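Local coordinates for protein aminotransferase, class IV (Brucella abortus, PDB 4TVI) that probably transfers the amino group of leucine, isoleucine and valine to 2-oxoglutarate, using a pyridoxal 5'-phosphate cofactor, at residues 93-107 with 138-150. Residues are numbered along the deposited sequence; the frame is centred on the assembly and turned at random.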
loop_
_atom_site.group_PDB
_atom_site.type_symbol
_atom_site.label_atom_id
_atom_site.label_comp_id
_atom_site.label_asym_id
_atom_site.label_seq_id
_atom_site.Cartn_x
_atom_site.Cartn_y
_atom_site.Cartn_z
ATOM N N GLY A 93 -7.900 -6.698 -8.067
ATOM C CA GLY A 93 -9.134 -6.218 -8.668
ATOM C C GLY A 93 -8.928 -5.486 -9.983
ATOM O O GLY A 93 -9.799 -4.742 -10.443
ATOM N N LEU A 94 -7.768 -5.685 -10.593
ATOM C CA LEU A 94 -7.492 -5.086 -11.889
ATOM C C LEU A 94 -7.816 -6.067 -12.995
ATOM O O LEU A 94 -7.992 -7.253 -12.745
ATOM C CB LEU A 94 -6.034 -4.645 -11.985
ATOM C CG LEU A 94 -5.544 -3.760 -10.839
ATOM C CD1 LEU A 94 -4.065 -3.442 -11.000
ATOM C CD2 LEU A 94 -6.368 -2.481 -10.777
ATOM N N GLU A 95 -7.904 -5.567 -14.220
ATOM C CA GLU A 95 -8.054 -6.445 -15.370
ATOM C C GLU A 95 -6.846 -6.267 -16.271
ATOM O O GLU A 95 -6.777 -5.297 -17.027
ATOM C CB GLU A 95 -9.348 -6.151 -16.130
ATOM C CG GLU A 95 -9.558 -7.049 -17.333
ATOM C CD GLU A 95 -9.749 -8.508 -16.952
ATOM O OE1 GLU A 95 -10.250 -8.775 -15.839
ATOM O OE2 GLU A 95 -9.393 -9.388 -17.767
ATOM N N PRO A 96 -5.879 -7.200 -16.179
ATOM C CA PRO A 96 -4.633 -7.116 -16.949
ATOM C C PRO A 96 -4.902 -6.932 -18.436
ATOM O O PRO A 96 -5.777 -7.580 -19.007
ATOM C CB PRO A 96 -3.932 -8.453 -16.656
ATOM C CG PRO A 96 -4.989 -9.338 -16.050
ATOM C CD PRO A 96 -5.924 -8.409 -15.340
ATOM N N THR A 97 -4.148 -6.020 -19.036
ATOM C CA THR A 97 -4.346 -5.591 -20.411
ATOM C C THR A 97 -3.534 -6.411 -21.414
ATOM O O THR A 97 -3.767 -6.328 -22.620
ATOM C CB THR A 97 -3.978 -4.113 -20.554
ATOM O OG1 THR A 97 -2.651 -3.919 -20.051
ATOM C CG2 THR A 97 -4.942 -3.246 -19.742
ATOM N N LEU A 98 -2.552 -7.163 -20.919
ATOM C CA LEU A 98 -1.701 -7.987 -21.780
ATOM C C LEU A 98 -1.641 -9.442 -21.310
ATOM O O LEU A 98 -1.689 -9.724 -20.114
ATOM C CB LEU A 98 -0.286 -7.412 -21.850
ATOM C CG LEU A 98 -0.105 -5.998 -22.404
ATOM C CD1 LEU A 98 1.349 -5.573 -22.287
ATOM C CD2 LEU A 98 -0.556 -5.946 -23.851
ATOM N N SER A 99 -1.534 -10.367 -22.257
ATOM C CA SER A 99 -1.298 -11.757 -21.907
ATOM C C SER A 99 0.112 -11.889 -21.352
ATOM O O SER A 99 0.936 -10.982 -21.513
ATOM C CB SER A 99 -1.473 -12.661 -23.123
ATOM O OG SER A 99 -0.442 -12.423 -24.062
ATOM N N ALA A 100 0.396 -13.014 -20.708
ATOM C CA ALA A 100 1.732 -13.262 -20.173
ATOM C C ALA A 100 2.766 -13.282 -21.296
ATOM O O ALA A 100 3.860 -12.733 -21.156
ATOM C CB ALA A 100 1.762 -14.571 -19.400
ATOM N N ASN A 101 2.399 -13.894 -22.418
ATOM C CA ASN A 101 3.262 -13.930 -23.596
ATOM C C ASN A 101 3.494 -12.542 -24.190
ATOM O O ASN A 101 4.588 -12.256 -24.688
ATOM C CB ASN A 101 2.677 -14.863 -24.656
ATOM C CG ASN A 101 3.022 -16.312 -24.403
ATOM O OD1 ASN A 101 3.842 -16.624 -23.541
ATOM N ND2 ASN A 101 2.391 -17.212 -25.149
ATOM N N ASP A 102 2.466 -11.695 -24.149
ATOM C CA ASP A 102 2.595 -10.311 -24.601
ATOM C C ASP A 102 3.674 -9.577 -23.808
ATOM O O ASP A 102 4.547 -8.928 -24.388
ATOM C CB ASP A 102 1.269 -9.548 -24.457
ATOM C CG ASP A 102 0.235 -9.948 -25.493
ATOM O OD1 ASP A 102 0.616 -10.432 -26.582
ATOM O OD2 ASP A 102 -0.968 -9.774 -25.209
ATOM N N ILE A 103 3.603 -9.691 -22.483
ATOM C CA ILE A 103 4.555 -9.033 -21.593
ATOM C C ILE A 103 5.972 -9.543 -21.842
ATOM O O ILE A 103 6.919 -8.759 -21.901
ATOM C CB ILE A 103 4.177 -9.241 -20.110
ATOM C CG1 ILE A 103 2.884 -8.489 -19.784
ATOM C CG2 ILE A 103 5.314 -8.800 -19.183
ATOM C CD1 ILE A 103 2.476 -8.581 -18.315
ATOM N N GLU A 104 6.113 -10.856 -21.996
ATOM C CA GLU A 104 7.422 -11.447 -22.251
ATOM C C GLU A 104 7.989 -10.968 -23.586
ATOM O O GLU A 104 9.154 -10.580 -23.672
ATOM C CB GLU A 104 7.344 -12.975 -22.233
ATOM C CG GLU A 104 8.645 -13.650 -22.643
ATOM C CD GLU A 104 8.607 -15.165 -22.492
ATOM O OE1 GLU A 104 7.600 -15.698 -21.985
ATOM O OE2 GLU A 104 9.598 -15.822 -22.873
ATOM N N ALA A 105 7.153 -10.999 -24.618
ATOM C CA ALA A 105 7.555 -10.577 -25.957
ATOM C C ALA A 105 7.956 -9.104 -25.962
ATOM O O ALA A 105 8.949 -8.718 -26.576
ATOM C CB ALA A 105 6.436 -10.828 -26.950
ATOM N N LEU A 106 7.173 -8.289 -25.268
ATOM C CA LEU A 106 7.453 -6.863 -25.149
ATOM C C LEU A 106 8.766 -6.624 -24.399
ATOM O O LEU A 106 9.562 -5.762 -24.777
ATOM C CB LEU A 106 6.296 -6.161 -24.438
ATOM C CG LEU A 106 6.338 -4.635 -24.393
ATOM C CD1 LEU A 106 6.225 -4.068 -25.798
ATOM C CD2 LEU A 106 5.231 -4.105 -23.496
ATOM N N ALA A 107 8.987 -7.398 -23.342
ATOM C CA ALA A 107 10.226 -7.308 -22.575
ATOM C C ALA A 107 11.446 -7.581 -23.455
ATOM O O ALA A 107 12.438 -6.853 -23.403
ATOM C CB ALA A 107 10.194 -8.275 -21.403
ATOM N N PRO A 138 -10.985 0.131 -7.128
ATOM C CA PRO A 138 -10.544 0.351 -8.510
ATOM C C PRO A 138 -11.593 -0.029 -9.554
ATOM O O PRO A 138 -12.304 -1.020 -9.391
ATOM C CB PRO A 138 -9.316 -0.563 -8.634
ATOM C CG PRO A 138 -9.528 -1.621 -7.620
ATOM C CD PRO A 138 -10.217 -0.938 -6.468
ATOM N N LEU A 139 -11.695 0.769 -10.611
ATOM C CA LEU A 139 -12.488 0.391 -11.770
ATOM C C LEU A 139 -11.597 -0.465 -12.673
ATOM O O LEU A 139 -10.671 0.056 -13.298
ATOM C CB LEU A 139 -13.006 1.631 -12.509
ATOM C CG LEU A 139 -13.886 1.410 -13.738
ATOM C CD1 LEU A 139 -15.163 0.688 -13.359
ATOM C CD2 LEU A 139 -14.204 2.742 -14.401
ATOM N N ALA A 140 -11.867 -1.769 -12.725
ATOM C CA ALA A 140 -10.989 -2.726 -13.411
ATOM C C ALA A 140 -10.714 -2.349 -14.864
ATOM O O ALA A 140 -9.588 -2.479 -15.350
ATOM C CB ALA A 140 -11.589 -4.125 -13.348
ATOM N N SER A 141 -11.737 -1.842 -15.542
ATOM C CA SER A 141 -11.619 -1.484 -16.945
ATOM C C SER A 141 -10.664 -0.309 -17.156
ATOM O O SER A 141 -10.285 -0.017 -18.283
ATOM C CB SER A 141 -12.995 -1.152 -17.521
ATOM O OG SER A 141 -13.613 -0.112 -16.782
ATOM N N SER A 142 -10.291 0.373 -16.075
ATOM C CA SER A 142 -9.382 1.510 -16.178
ATOM C C SER A 142 -7.935 1.092 -15.942
ATOM O O SER A 142 -7.055 1.940 -15.798
ATOM C CB SER A 142 -9.775 2.606 -15.184
ATOM O OG SER A 142 -9.459 2.226 -13.855
ATOM N N THR A 143 -7.687 -0.216 -15.932
ATOM C CA THR A 143 -6.338 -0.746 -15.740
ATOM C C THR A 143 -5.396 -0.300 -16.854
ATOM O O THR A 143 -5.759 -0.332 -18.035
ATOM C CB THR A 143 -6.344 -2.290 -15.675
ATOM O OG1 THR A 143 -7.131 -2.715 -14.554
ATOM C CG2 THR A 143 -4.929 -2.835 -15.514
ATOM N N ASP A 144 -4.207 0.161 -16.471
ATOM C CA ASP A 144 -3.185 0.524 -17.444
ATOM C C ASP A 144 -1.882 -0.214 -17.142
ATOM O O ASP A 144 -1.728 -0.811 -16.078
ATOM C CB ASP A 144 -2.959 2.038 -17.463
ATOM C CG ASP A 144 -2.453 2.536 -18.811
ATOM O OD1 ASP A 144 -2.100 1.697 -19.674
ATOM O OD2 ASP A 144 -2.427 3.766 -19.016
ATOM N N PHE A 145 -0.941 -0.153 -18.077
ATOM C CA PHE A 145 0.286 -0.935 -17.991
ATOM C C PHE A 145 1.525 -0.101 -18.279
ATOM O O PHE A 145 1.480 0.854 -19.059
ATOM C CB PHE A 145 0.205 -2.115 -18.965
ATOM C CG PHE A 145 1.477 -2.910 -19.087
ATOM C CD1 PHE A 145 1.782 -3.901 -18.168
ATOM C CD2 PHE A 145 2.348 -2.694 -20.144
ATOM C CE1 PHE A 145 2.940 -4.644 -18.287
ATOM C CE2 PHE A 145 3.513 -3.439 -20.269
ATOM C CZ PHE A 145 3.809 -4.413 -19.341
ATOM N N ALA A 146 2.632 -0.463 -17.645
ATOM C CA ALA A 146 3.929 0.092 -18.006
ATOM C C ALA A 146 5.011 -0.939 -17.729
ATOM O O ALA A 146 4.934 -1.689 -16.754
ATOM C CB ALA A 146 4.205 1.386 -17.256
ATOM N N LEU A 147 6.006 -0.991 -18.607
ATOM C CA LEU A 147 7.119 -1.921 -18.462
ATOM C C LEU A 147 8.427 -1.144 -18.375
ATOM O O LEU A 147 8.876 -0.554 -19.358
ATOM C CB LEU A 147 7.154 -2.901 -19.633
ATOM C CG LEU A 147 8.264 -3.952 -19.630
ATOM C CD1 LEU A 147 8.196 -4.807 -18.364
ATOM C CD2 LEU A 147 8.157 -4.813 -20.874
ATOM N N CYS A 148 9.038 -1.149 -17.198
ATOM C CA CYS A 148 10.237 -0.351 -16.968
ATOM C C CYS A 148 11.495 -1.214 -16.956
ATOM O O CYS A 148 11.621 -2.143 -16.150
ATOM C CB CYS A 148 10.107 0.418 -15.647
ATOM S SG CYS A 148 11.476 1.547 -15.299
ATOM N N LEU A 149 12.417 -0.897 -17.858
ATOM C CA LEU A 149 13.691 -1.599 -17.947
ATOM C C LEU A 149 14.829 -0.696 -17.505
ATOM O O LEU A 149 15.008 0.401 -18.045
ATOM C CB LEU A 149 13.955 -2.093 -19.372
ATOM C CG LEU A 149 12.852 -2.894 -20.062
ATOM C CD1 LEU A 149 13.358 -3.451 -21.382
ATOM C CD2 LEU A 149 12.316 -3.995 -19.169
ATOM N N GLU A 150 15.585 -1.152 -16.513
ATOM C CA GLU A 150 16.720 -0.394 -16.003
ATOM C C GLU A 150 18.024 -1.173 -16.135
ATOM O O GLU A 150 18.113 -2.329 -15.714
ATOM C CB GLU A 150 16.497 -0.005 -14.541
ATOM C CG GLU A 150 17.575 0.915 -13.982
ATOM C CD GLU A 150 17.247 1.414 -12.584
ATOM O OE1 GLU A 150 16.233 0.954 -12.012
ATOM O OE2 GLU A 150 17.998 2.262 -12.059
HETATM O O HOH W 1 -12.091 -4.349 -9.429
#
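The mostly extended linker that carries Leu94 past Ala140 and Thr143 leads into helix 100-107, which runs over strand 143-150 at 35° to it, the two axes 10.2 Å apart at their closest. Thr143 joins linker and strand. Its OG1 receives the backbone N-H of Glu95 (N to OG1 3.0 Å, 160° at the hydrogen) and donates in turn to a lone pair of Ala140 O, 2.6 Å from OG1, so this one hydroxyl ties the linker to the turn before the strand. Beside it, Leu94 CB packs against OG1 and the CD2 branch reaches Pro138 CB, while Ala140 CB lies 3.5 Å from Gly93 O.

Phe145 is the centre of the apolar contact between strand and helix. A chi1 of 173°, which sets CG opposite the backbone N, carries the ring from the strand to three aliphatic side chains. Leu98 lays CD1 over one face as a CH-pi contact, offset toward the CD2-CE2 rim and 3.8 Å from the ring centroid; Leu106 brings CD2 to the edge, 3.7 Å from Phe145 CE2; Ile103 CD1 approaches CE1 obliquely. Farther along, Leu147 rests CD2 on the helix backbone, 3.7 Å from Ala107 CA, and runs alongside Leu106, the two side chains pointing opposite ways. The helix itself starts with a capping box: Ser99 OG accepts from Asp102 N, and Asp102 OD2 from Ser99 N.

In the antiparallel sheet of the smaller, N-terminal domain of this class IV fold, strand 143-151 lies between strands 35-39 and 120-128. Tyr126 of the latter meets the Phe145 ring and its hydroxyl accepts a hydrogen bond from Leu98 N, Trp43 of strand 42-45 touches Leu106, Leu147 and Leu149, and helix 78-91 packs against Pro96 and Ile103.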